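Local atomic coordinates of N-acetylglucosamine-specific lectin (Saxidomus purpuratus, PDB entry 6A7T), a protein that recognises N-acetylglucosamine as a C-type lectin whose sugar binding does not depend on calcium. Residues E43-E49 / C143-P149; N59-T64 / S150-T154; F84-I89 / W135-H140. All coordinates share one frame; numbering follows the deposited sequence.

Interaction 1: residues E43-E49 / C143-P149; sequences ETERGWE and CVNTKGP
Lys147 lays the first half of its side chain across the backbone of Glu45 to Gly47: CB rests 3.9 Å from Glu45 C, and CG comes equally near Gly47 N. With CG beside its own backbone N (chi1 -71°) and the rest of the chain extended, the aliphatic part crosses the strand and the ammonium end leads away from it. Beneath it, Arg46 and Gly148 form an antiparallel hydrogen-bonded pair, Arg46 N to Gly148 O and Gly148 N to Arg46 O both measuring 2.9 Å. Each donor sits well above the plane of the carbonyl it meets. Water 1 takes a proton from Arg46 NH1 and gives one to Gly148 O, tying the guanidinium back to the same carbonyl; the main partner of that charge is Asp42.

Next along, Gly47 occupies the N-cap position. Its CA makes CA-H...O contacts with two carbonyls, Thr146 O at 3.3 Å and Val144 O at 3.4 Å. The helix then starts with N-H groups that have no earlier turn to bond to. Cys143 O accepts from Glu49 N at 2.9 Å, nearly along the C=O axis, and water 2 links Trp48 N to Thr146 O. Trp48 CB leans on Cys143 O (3.4 Å), and the Cys143 sulfur approaches the indole obliquely, SG 5.4 Å from the centroid of the five-membered ring.

At the other end of the contact the buried Pro149 packs on Glu43 CA and also touches Phe84 and Tyr87. The contact thus fastens the start of helix 48-57 to the loop leading into strand 148-154. Trp48 NE1 reaches Ile89 O in strand 86-94, and the Cys143-Cys124 disulfide ties the loop to strand 124-130.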
loop_
_atom_site.group_PDB
_atom_site.type_symbol
_atom_site.label_atom_id
_atom_site.label_comp_id
_atom_site.label_asym_id
_atom_site.label_seq_id
_atom_site.Cartn_x
_atom_site.Cartn_y
_atom_site.Cartn_z
ATOM N N GLU A 43 -9.857 19.288 -4.780
ATOM C CA GLU A 43 -9.876 20.277 -5.837
ATOM C C GLU A 43 -10.231 21.668 -5.322
ATOM O O GLU A 43 -10.305 22.627 -6.129
ATOM C CB GLU A 43 -10.830 19.797 -6.913
ATOM C CG GLU A 43 -10.312 18.532 -7.561
ATOM C CD GLU A 43 -11.052 18.138 -8.813
ATOM O OE1 GLU A 43 -12.214 18.600 -8.957
ATOM O OE2 GLU A 43 -10.457 17.403 -9.627
ATOM N N THR A 44 -10.448 21.807 -4.026
ATOM C CA THR A 44 -10.650 23.131 -3.433
ATOM C C THR A 44 -9.301 23.861 -3.413
ATOM O O THR A 44 -8.302 23.310 -3.025
ATOM C CB THR A 44 -11.218 23.104 -2.020
ATOM O OG1 THR A 44 -12.541 22.569 -2.075
ATOM C CG2 THR A 44 -11.279 24.463 -1.368
ATOM N N GLU A 45 -9.287 25.103 -3.878
ATOM C CA GLU A 45 -8.024 25.831 -4.040
ATOM C C GLU A 45 -7.709 26.618 -2.771
ATOM O O GLU A 45 -8.577 27.381 -2.268
ATOM C CB GLU A 45 -8.133 26.792 -5.225
ATOM C CG GLU A 45 -8.256 26.076 -6.549
ATOM C CD GLU A 45 -8.356 27.024 -7.720
ATOM O OE1 GLU A 45 -9.311 27.831 -7.733
ATOM O OE2 GLU A 45 -7.486 26.951 -8.593
ATOM N N ARG A 46 -6.553 26.295 -2.177
ATOM C CA ARG A 46 -6.088 26.852 -0.900
ATOM C C ARG A 46 -4.587 27.114 -1.011
ATOM O O ARG A 46 -3.889 26.468 -1.789
ATOM C CB ARG A 46 -6.294 25.864 0.254
ATOM C CG ARG A 46 -7.663 25.207 0.367
ATOM C CD ARG A 46 -7.630 24.133 1.451
ATOM N NE ARG A 46 -8.888 23.430 1.602
ATOM C CZ ARG A 46 -9.243 22.385 0.860
ATOM N NH1 ARG A 46 -8.421 21.932 -0.053
ATOM N NH2 ARG A 46 -10.408 21.797 1.039
ATOM N N GLY A 47 -4.076 28.080 -0.225
ATOM C CA GLY A 47 -2.675 28.291 -0.077
ATOM C C GLY A 47 -2.029 27.060 0.528
ATOM O O GLY A 47 -2.732 26.182 0.990
ATOM N N TRP A 48 -0.707 26.963 0.428
ATOM C CA TRP A 48 -0.015 25.722 0.836
ATOM C C TRP A 48 -0.225 25.474 2.324
ATOM O O TRP A 48 -0.555 24.337 2.691
ATOM C CB TRP A 48 1.456 25.782 0.483
ATOM C CG TRP A 48 2.200 24.528 0.783
ATOM C CD1 TRP A 48 2.452 23.528 -0.107
ATOM C CD2 TRP A 48 2.812 24.134 2.016
ATOM N NE1 TRP A 48 3.213 22.564 0.475
ATOM C CE2 TRP A 48 3.427 22.904 1.791
ATOM C CE3 TRP A 48 2.906 24.715 3.289
ATOM C CZ2 TRP A 48 4.076 22.222 2.806
ATOM C CZ3 TRP A 48 3.666 24.096 4.258
ATOM C CH2 TRP A 48 4.202 22.833 4.029
ATOM N N GLU A 49 -0.016 26.499 3.155
ATOM C CA GLU A 49 -0.253 26.338 4.589
ATOM C C GLU A 49 -1.718 25.938 4.862
ATOM O O GLU A 49 -1.945 25.093 5.724
ATOM C CB GLU A 49 0.063 27.622 5.348
ATOM C CG GLU A 49 1.539 27.856 5.480
ATOM C CD GLU A 49 2.286 26.924 6.426
ATOM O OE1 GLU A 49 1.640 26.172 7.172
ATOM O OE2 GLU A 49 3.534 27.034 6.453
ATOM N N CYS A 143 4.110 30.383 0.179
ATOM C CA CYS A 143 3.492 29.201 0.838
ATOM C C CYS A 143 2.181 29.579 1.515
ATOM O O CYS A 143 1.576 28.720 2.190
ATOM C CB CYS A 143 4.479 28.584 1.810
ATOM S SG CYS A 143 5.912 27.919 0.928
ATOM N N VAL A 144 1.695 30.812 1.321
ATOM C CA VAL A 144 0.544 31.299 2.002
ATOM C C VAL A 144 -0.578 31.651 1.024
ATOM O O VAL A 144 -1.713 31.239 1.199
ATOM C CB VAL A 144 0.903 32.470 2.940
ATOM C CG1 VAL A 144 -0.310 32.957 3.689
ATOM C CG2 VAL A 144 2.007 32.073 3.918
ATOM N N ASN A 145 -0.279 32.508 0.036
ATOM C CA ASN A 145 -1.329 33.191 -0.699
ATOM C C ASN A 145 -1.483 32.718 -2.151
ATOM O O ASN A 145 -2.165 33.415 -2.949
ATOM C CB ASN A 145 -1.073 34.705 -0.647
ATOM C CG ASN A 145 -1.201 35.224 0.765
ATOM O OD1 ASN A 145 -0.254 35.825 1.292
ATOM N ND2 ASN A 145 -2.322 34.946 1.405
ATOM N N THR A 146 -0.891 31.593 -2.530
ATOM C CA THR A 146 -1.080 31.029 -3.854
ATOM C C THR A 146 -1.973 29.800 -3.728
ATOM O O THR A 146 -1.577 28.807 -3.121
ATOM C CB THR A 146 0.242 30.716 -4.528
ATOM O OG1 THR A 146 1.046 31.905 -4.517
ATOM C CG2 THR A 146 0.060 30.151 -5.922
ATOM N N LYS A 147 -3.167 29.892 -4.306
ATOM C CA LYS A 147 -4.260 28.979 -3.956
ATOM C C LYS A 147 -4.353 27.922 -5.041
ATOM O O LYS A 147 -4.629 28.274 -6.156
ATOM C CB LYS A 147 -5.609 29.695 -3.830
ATOM C CG LYS A 147 -5.747 30.605 -2.617
ATOM C CD LYS A 147 -7.150 31.185 -2.486
ATOM C CE LYS A 147 -7.261 32.227 -1.411
ATOM N NZ LYS A 147 -8.583 32.887 -1.457
ATOM N N GLY A 148 -4.180 26.639 -4.676
ATOM C CA GLY A 148 -4.319 25.560 -5.605
ATOM C C GLY A 148 -4.906 24.327 -4.921
ATOM O O GLY A 148 -5.070 24.317 -3.692
ATOM N N PRO A 149 -5.179 23.272 -5.710
ATOM C CA PRO A 149 -5.682 22.003 -5.166
ATOM C C PRO A 149 -4.494 21.360 -4.435
ATOM O O PRO A 149 -3.359 21.804 -4.554
ATOM C CB PRO A 149 -6.161 21.251 -6.433
ATOM C CG PRO A 149 -5.178 21.691 -7.462
ATOM C CD PRO A 149 -4.910 23.156 -7.158
HETATM O O HOH W 1 -5.820 22.709 -1.362
HETATM O O HOH W 2 0.400 29.156 -1.284
#

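Interaction 2: residues N59-T64 / S150-T154; sequences NAALVT and SICET. With CA (calcium ion), chain C.
One calcium site of this C-type lectin domain, the one occupied here, is built where Thr64, just after strand 61-62, meets Glu153 on strand 148-154. Glu153 clasps the ion with both carboxylate oxygens, OE1 at 2.5 Å and OE2 at 2.6 Å from calcium, while Thr64 offers its backbone O at 2.4 Å. Waters 4 and 5 also bind, and Glu66 and Glu70 complete the shell. Glu153 gets there on an extended chain, CG anti to the backbone N (chi1 -179°), which carries the carboxylate past Val63 at about a right angle; Val63 CG2 lies 3.6 Å from OE1.

Behind the site the strands run antiparallel. Ala61 and Glu153 are a hydrogen-bonded pair: Glu153 N gives a nearly straight bond to Ala61 O (2.8 Å), and Ala61 N returns a longer one to Glu153 O. Leu62 and Cys152 make the following non-hydrogen-bonded pair, and beyond it Val63 N donates to Ile151 O. The Val63 and Ile151 side chains run alongside each other in one direction, with Val63 CG1 3.7 Å from Ile151 CB. At the other end water 3 joins Asn59 ND2 to Thr154 OG1, and Cys152 is in disulfide linkage with Cys55 of helix 48-57.

Thr64 N also donates to Glu153 OE1, 3.2 Å away and at 165°, so this oxygen serves the metal and a backbone N-H together. Ser37 OG bonds the other oxygen. Such a grip fixes the rotation of the carboxylate and, with the cation beside it, probably keeps it ionised; the ion probably also offsets the repulsion between OE1 and Thr64 O, a carbonyl with partial negative charge.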
loop_
_atom_site.group_PDB
_atom_site.type_symbol
_atom_site.label_atom_id
_atom_site.label_comp_id
_atom_site.label_asym_id
_atom_site.label_seq_id
_atom_site.Cartn_x
_atom_site.Cartn_y
_atom_site.Cartn_z
ATOM N N ASN A 59 -7.615 13.939 9.256
ATOM C CA ASN A 59 -6.852 12.843 9.834
ATOM C C ASN A 59 -5.824 12.304 8.835
ATOM O O ASN A 59 -5.555 11.097 8.721
ATOM C CB ASN A 59 -7.791 11.699 10.256
ATOM C CG ASN A 59 -7.124 10.700 11.172
ATOM O OD1 ASN A 59 -6.523 11.096 12.166
ATOM N ND2 ASN A 59 -7.232 9.412 10.844
ATOM N N ALA A 60 -5.169 13.242 8.178
ATOM C CA ALA A 60 -4.242 12.971 7.101
ATOM C C ALA A 60 -3.158 14.054 7.135
ATOM O O ALA A 60 -3.035 14.796 8.079
ATOM C CB ALA A 60 -5.033 13.000 5.814
ATOM N N ALA A 61 -2.388 14.116 6.074
ATOM C CA ALA A 61 -1.347 15.133 5.893
ATOM C C ALA A 61 -1.098 15.297 4.411
ATOM O O ALA A 61 -1.404 14.416 3.651
ATOM C CB ALA A 61 -0.079 14.704 6.591
ATOM N N LEU A 62 -0.550 16.453 4.012
ATOM C CA LEU A 62 -0.156 16.583 2.610
ATOM C C LEU A 62 0.786 15.414 2.250
ATOM O O LEU A 62 1.641 14.992 3.050
ATOM C CB LEU A 62 0.521 17.944 2.398
ATOM C CG LEU A 62 -0.369 19.167 2.310
ATOM C CD1 LEU A 62 0.465 20.431 2.445
ATOM C CD2 LEU A 62 -1.165 19.144 1.027
ATOM N N VAL A 63 0.593 14.865 1.033
ATOM C CA VAL A 63 1.268 13.686 0.568
ATOM C C VAL A 63 2.788 13.837 0.603
ATOM O O VAL A 63 3.309 14.856 0.264
ATOM C CB VAL A 63 0.790 13.310 -0.844
ATOM C CG1 VAL A 63 1.181 14.352 -1.872
ATOM C CG2 VAL A 63 1.261 11.914 -1.222
ATOM N N THR A 64 3.465 12.778 1.036
ATOM C CA THR A 64 4.932 12.695 0.978
ATOM C C THR A 64 5.259 11.538 0.030
ATOM O O THR A 64 4.533 10.595 -0.003
ATOM C CB THR A 64 5.491 12.503 2.382
ATOM O OG1 THR A 64 4.936 11.287 2.862
ATOM C CG2 THR A 64 5.106 13.664 3.262
ATOM N N SER A 150 -4.761 20.250 -3.777
ATOM C CA SER A 150 -3.718 19.601 -2.942
ATOM C C SER A 150 -4.021 18.114 -2.859
ATOM O O SER A 150 -5.102 17.682 -3.265
ATOM C CB SER A 150 -3.645 20.232 -1.579
ATOM O OG SER A 150 -4.848 20.102 -0.822
ATOM N N ILE A 151 -3.035 17.381 -2.375
ATOM C CA ILE A 151 -3.134 15.904 -2.245
ATOM C C ILE A 151 -2.860 15.518 -0.789
ATOM O O ILE A 151 -1.790 15.811 -0.269
ATOM C CB ILE A 151 -2.182 15.171 -3.203
ATOM C CG1 ILE A 151 -2.391 15.633 -4.645
ATOM C CG2 ILE A 151 -2.367 13.672 -3.086
ATOM C CD1 ILE A 151 -1.270 15.333 -5.599
ATOM N N CYS A 152 -3.854 14.890 -0.150
ATOM C CA CYS A 152 -3.714 14.427 1.239
ATOM C C CYS A 152 -3.447 12.909 1.227
ATOM O O CYS A 152 -3.912 12.221 0.318
ATOM C CB CYS A 152 -4.939 14.627 2.107
ATOM S SG CYS A 152 -5.550 16.325 2.156
ATOM N N GLU A 153 -2.617 12.448 2.161
ATOM C CA GLU A 153 -2.289 11.028 2.323
ATOM C C GLU A 153 -2.598 10.632 3.774
ATOM O O GLU A 153 -2.203 11.328 4.669
ATOM C CB GLU A 153 -0.836 10.797 1.943
ATOM C CG GLU A 153 -0.378 9.342 2.046
ATOM C CD GLU A 153 1.099 9.075 1.772
ATOM O OE1 GLU A 153 1.934 10.038 1.741
ATOM O OE2 GLU A 153 1.426 7.891 1.642
ATOM N N THR A 154 -3.251 9.480 3.979
ATOM C CA THR A 154 -3.403 8.924 5.332
ATOM C C THR A 154 -2.966 7.459 5.313
ATOM O O THR A 154 -3.149 6.752 4.299
ATOM C CB THR A 154 -4.844 9.044 5.849
ATOM O OG1 THR A 154 -4.881 8.580 7.199
ATOM C CG2 THR A 154 -5.834 8.302 4.988
HETATM CA CA CA C . 3.826 8.524 0.957
HETATM O O HOH W 3 -7.619 8.160 8.227
HETATM O O HOH W 4 3.991 6.068 1.220
HETATM O O HOH W 5 3.993 8.371 3.434
#

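Interaction 3: residues F84-I89 / W135-H140; sequences FHYYWI and WQWNDH
Trp135 drives the edge of its indole against the start of the other segment, and here the packing is close: CH2 lies 3.3 Å from Phe84 O, which meets the ring at its rim, near the plane. CZ3 of the same ring comes within 4.0 Å of Tyr87 CD1, at the edge of the tyrosine ring, and the two side chains pass at a slant. The second tight point is Ile89 on Trp137. Ile89 CD1 sits over one face of the indole, 4.0 Å from the centroid of the five-membered ring and 24° off its normal, a CH-pi contact. Ile89 places CG1 between its backbone N and carbonyl carbon (chi1 64°), and from there the branch extends straight to the ring. Tyr127 and Trp113 both stack edge-to-face with Trp137, which leaves that indole well held in the core.

Toward the solvent side the contact with Trp88 is still close, though His140 is partly exposed. His140 brings CB and CD2 to the edge of the Trp88 ring, CD2 3.7 Å from Trp88 CH2, with the two rings inclined at 46°. His140 NE2 is bonded to Thr146 OG1, which gives the imidazole a second hold. The loose part is His85, exposed, whose side chain turns from the contact; its O meets Trp135 CZ3 at 3.7 Å.

The backbones stay far apart, nearest at Tyr86 and Trp135 with CA atoms 7.9 Å apart, because strand 124-130 runs between them in the sheet; side chains bridge the gap. Trp135 and Gln136 form a G1 beta bulge against strand 124-130. Trp137-Asn138-Asp139 is the WND motif of C-type lectins; Asn138 of this motif, His140 just after it and Arg117 bind N-acetylglucosamine in this protein, though no sugar is bound to this chain in the model.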
loop_
_atom_site.group_PDB
_atom_site.type_symbol
_atom_site.label_atom_id
_atom_site.label_comp_id
_atom_site.label_asym_id
_atom_site.label_seq_id
_atom_site.Cartn_x
_atom_site.Cartn_y
_atom_site.Cartn_z
ATOM N N PHE A 84 -6.505 21.531 -13.670
ATOM C CA PHE A 84 -5.456 22.033 -12.785
ATOM C C PHE A 84 -4.078 21.675 -13.325
ATOM O O PHE A 84 -3.862 20.559 -13.790
ATOM C CB PHE A 84 -5.606 21.421 -11.390
ATOM C CG PHE A 84 -6.896 21.793 -10.722
ATOM C CD1 PHE A 84 -7.153 23.096 -10.343
ATOM C CD2 PHE A 84 -7.881 20.847 -10.546
ATOM C CE1 PHE A 84 -8.342 23.451 -9.742
ATOM C CE2 PHE A 84 -9.096 21.204 -9.997
ATOM C CZ PHE A 84 -9.325 22.501 -9.593
ATOM N N HIS A 85 -3.121 22.616 -13.187
ATOM C CA HIS A 85 -1.768 22.424 -13.694
ATOM C C HIS A 85 -0.749 22.249 -12.557
ATOM O O HIS A 85 0.406 22.042 -12.814
ATOM C CB HIS A 85 -1.352 23.613 -14.609
ATOM C CG HIS A 85 -2.396 23.939 -15.635
ATOM N ND1 HIS A 85 -2.911 22.975 -16.503
ATOM C CD2 HIS A 85 -3.044 25.096 -15.927
ATOM C CE1 HIS A 85 -3.840 23.516 -17.267
ATOM N NE2 HIS A 85 -3.927 24.827 -16.959
ATOM N N TYR A 86 -1.188 22.388 -11.299
ATOM C CA TYR A 86 -0.306 22.104 -10.162
ATOM C C TYR A 86 -1.164 21.688 -8.969
ATOM O O TYR A 86 -2.319 22.056 -8.882
ATOM C CB TYR A 86 0.558 23.310 -9.772
ATOM C CG TYR A 86 -0.162 24.500 -9.188
ATOM C CD1 TYR A 86 -0.789 25.458 -9.970
ATOM C CD2 TYR A 86 -0.160 24.709 -7.822
ATOM C CE1 TYR A 86 -1.445 26.548 -9.404
ATOM C CE2 TYR A 86 -0.798 25.795 -7.251
ATOM C CZ TYR A 86 -1.445 26.723 -8.036
ATOM O OH TYR A 86 -2.061 27.769 -7.386
ATOM N N TYR A 87 -0.558 20.872 -8.101
ATOM C CA TYR A 87 -1.160 20.420 -6.841
ATOM C C TYR A 87 -0.117 20.588 -5.740
ATOM O O TYR A 87 0.970 20.099 -5.893
ATOM C CB TYR A 87 -1.560 18.945 -6.911
ATOM C CG TYR A 87 -2.742 18.614 -7.778
ATOM C CD1 TYR A 87 -2.613 18.560 -9.150
ATOM C CD2 TYR A 87 -3.970 18.300 -7.226
ATOM C CE1 TYR A 87 -3.681 18.208 -9.966
ATOM C CE2 TYR A 87 -5.052 17.955 -8.027
ATOM C CZ TYR A 87 -4.905 17.912 -9.405
ATOM O OH TYR A 87 -5.969 17.615 -10.236
ATOM N N TRP A 88 -0.532 21.139 -4.598
ATOM C CA TRP A 88 0.374 21.181 -3.427
ATOM C C TRP A 88 0.633 19.793 -2.854
ATOM O O TRP A 88 -0.321 18.979 -2.736
ATOM C CB TRP A 88 -0.212 22.073 -2.322
ATOM C CG TRP A 88 -0.311 23.518 -2.711
ATOM C CD1 TRP A 88 -1.430 24.270 -2.663
ATOM C CD2 TRP A 88 0.715 24.370 -3.262
ATOM N NE1 TRP A 88 -1.176 25.552 -3.068
ATOM C CE2 TRP A 88 0.114 25.630 -3.468
ATOM C CE3 TRP A 88 2.069 24.197 -3.570
ATOM C CZ2 TRP A 88 0.821 26.736 -3.948
ATOM C CZ3 TRP A 88 2.767 25.287 -4.059
ATOM C CH2 TRP A 88 2.135 26.520 -4.251
ATOM N N ILE A 89 1.875 19.571 -2.400
ATOM C CA ILE A 89 2.278 18.334 -1.735
ATOM C C ILE A 89 3.065 18.678 -0.462
ATOM O O ILE A 89 3.352 19.815 -0.206
ATOM C CB ILE A 89 3.063 17.394 -2.656
ATOM C CG1 ILE A 89 4.403 17.993 -3.111
ATOM C CG2 ILE A 89 2.201 17.009 -3.837
ATOM C CD1 ILE A 89 5.275 17.037 -3.922
ATOM N N TRP A 135 4.437 17.042 -14.841
ATOM C CA TRP A 135 3.959 16.388 -13.646
ATOM C C TRP A 135 5.141 15.913 -12.788
ATOM O O TRP A 135 5.306 14.767 -12.465
ATOM C CB TRP A 135 2.927 15.296 -13.962
ATOM C CG TRP A 135 1.624 15.848 -14.449
ATOM C CD1 TRP A 135 1.017 15.541 -15.639
ATOM C CD2 TRP A 135 0.794 16.835 -13.820
ATOM N NE1 TRP A 135 -0.159 16.222 -15.748
ATOM C CE2 TRP A 135 -0.317 17.041 -14.670
ATOM C CE3 TRP A 135 0.850 17.546 -12.610
ATOM C CZ2 TRP A 135 -1.363 17.893 -14.334
ATOM C CZ3 TRP A 135 -0.166 18.420 -12.301
ATOM C CH2 TRP A 135 -1.237 18.627 -13.176
ATOM N N GLN A 136 5.986 16.893 -12.437
ATOM C CA GLN A 136 7.157 16.698 -11.585
ATOM C C GLN A 136 7.142 17.827 -10.552
ATOM O O GLN A 136 6.386 18.822 -10.677
ATOM C CB GLN A 136 8.427 16.703 -12.444
ATOM C CG GLN A 136 8.563 15.479 -13.329
ATOM C CD GLN A 136 9.637 15.704 -14.369
ATOM O OE1 GLN A 136 9.604 16.650 -15.155
ATOM N NE2 GLN A 136 10.631 14.863 -14.301
ATOM N N TRP A 137 8.049 17.752 -9.594
ATOM C CA TRP A 137 7.996 18.729 -8.492
ATOM C C TRP A 137 8.608 20.082 -8.878
ATOM O O TRP A 137 9.581 20.129 -9.635
ATOM C CB TRP A 137 8.654 18.184 -7.221
ATOM C CG TRP A 137 8.313 16.803 -6.828
ATOM C CD1 TRP A 137 7.133 16.144 -7.010
ATOM C CD2 TRP A 137 9.155 15.925 -6.083
ATOM N NE1 TRP A 137 7.220 14.904 -6.499
ATOM C CE2 TRP A 137 8.455 14.730 -5.922
ATOM C CE3 TRP A 137 10.464 16.009 -5.591
ATOM C CZ2 TRP A 137 8.975 13.627 -5.269
ATOM C CZ3 TRP A 137 10.998 14.892 -4.993
ATOM C CH2 TRP A 137 10.264 13.746 -4.774
ATOM N N ASN A 138 7.999 21.189 -8.405
ATOM C CA ASN A 138 8.483 22.554 -8.551
ATOM C C ASN A 138 8.416 23.230 -7.169
ATOM O O ASN A 138 7.584 22.831 -6.313
ATOM C CB ASN A 138 7.618 23.405 -9.474
ATOM C CG ASN A 138 8.220 24.752 -9.748
ATOM O OD1 ASN A 138 9.420 24.813 -9.927
ATOM N ND2 ASN A 138 7.408 25.805 -9.752
ATOM N N ASP A 139 9.302 24.187 -6.931
ATOM C CA ASP A 139 9.355 24.989 -5.687
ATOM C C ASP A 139 8.709 26.344 -5.941
ATOM O O ASP A 139 9.086 27.062 -6.888
ATOM C CB ASP A 139 10.810 25.198 -5.245
ATOM C CG ASP A 139 11.672 25.873 -6.308
ATOM O OD1 ASP A 139 11.842 25.255 -7.376
ATOM O OD2 ASP A 139 12.054 27.049 -6.101
ATOM N N HIS A 140 7.757 26.750 -5.092
ATOM C CA HIS A 140 7.059 27.983 -5.179
ATOM C C HIS A 140 7.331 28.748 -3.874
ATOM O O HIS A 140 7.215 28.176 -2.795
ATOM C CB HIS A 140 5.538 27.790 -5.368
ATOM C CG HIS A 140 4.780 29.057 -5.570
ATOM N ND1 HIS A 140 4.868 29.779 -6.761
ATOM C CD2 HIS A 140 3.852 29.710 -4.824
ATOM C CE1 HIS A 140 4.052 30.811 -6.711
ATOM N NE2 HIS A 140 3.438 30.816 -5.521
#

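How the interactions relate
From the N terminus, the chain passes 43-49, then 59-64 after helix 48-57, then 84-89, before returning through 135-140, 143-149 and 150-154. Interaction 1 closes a loop from 43-49 to 143-149, and interaction 2 one from 59-64 to 150-154; the two cross and share strand 148-154. Interaction 3 is nested inside both, joining strands 86-94 and 136-140, which are separated in the second sheet by strand 124-130. The sheets meet where Trp88 O receives Ile151 N and Val63 CG1 packs on Ile89 CG2. Trp48 packs on Leu62, and side-chain bonds from interaction 1 also reach interaction 3.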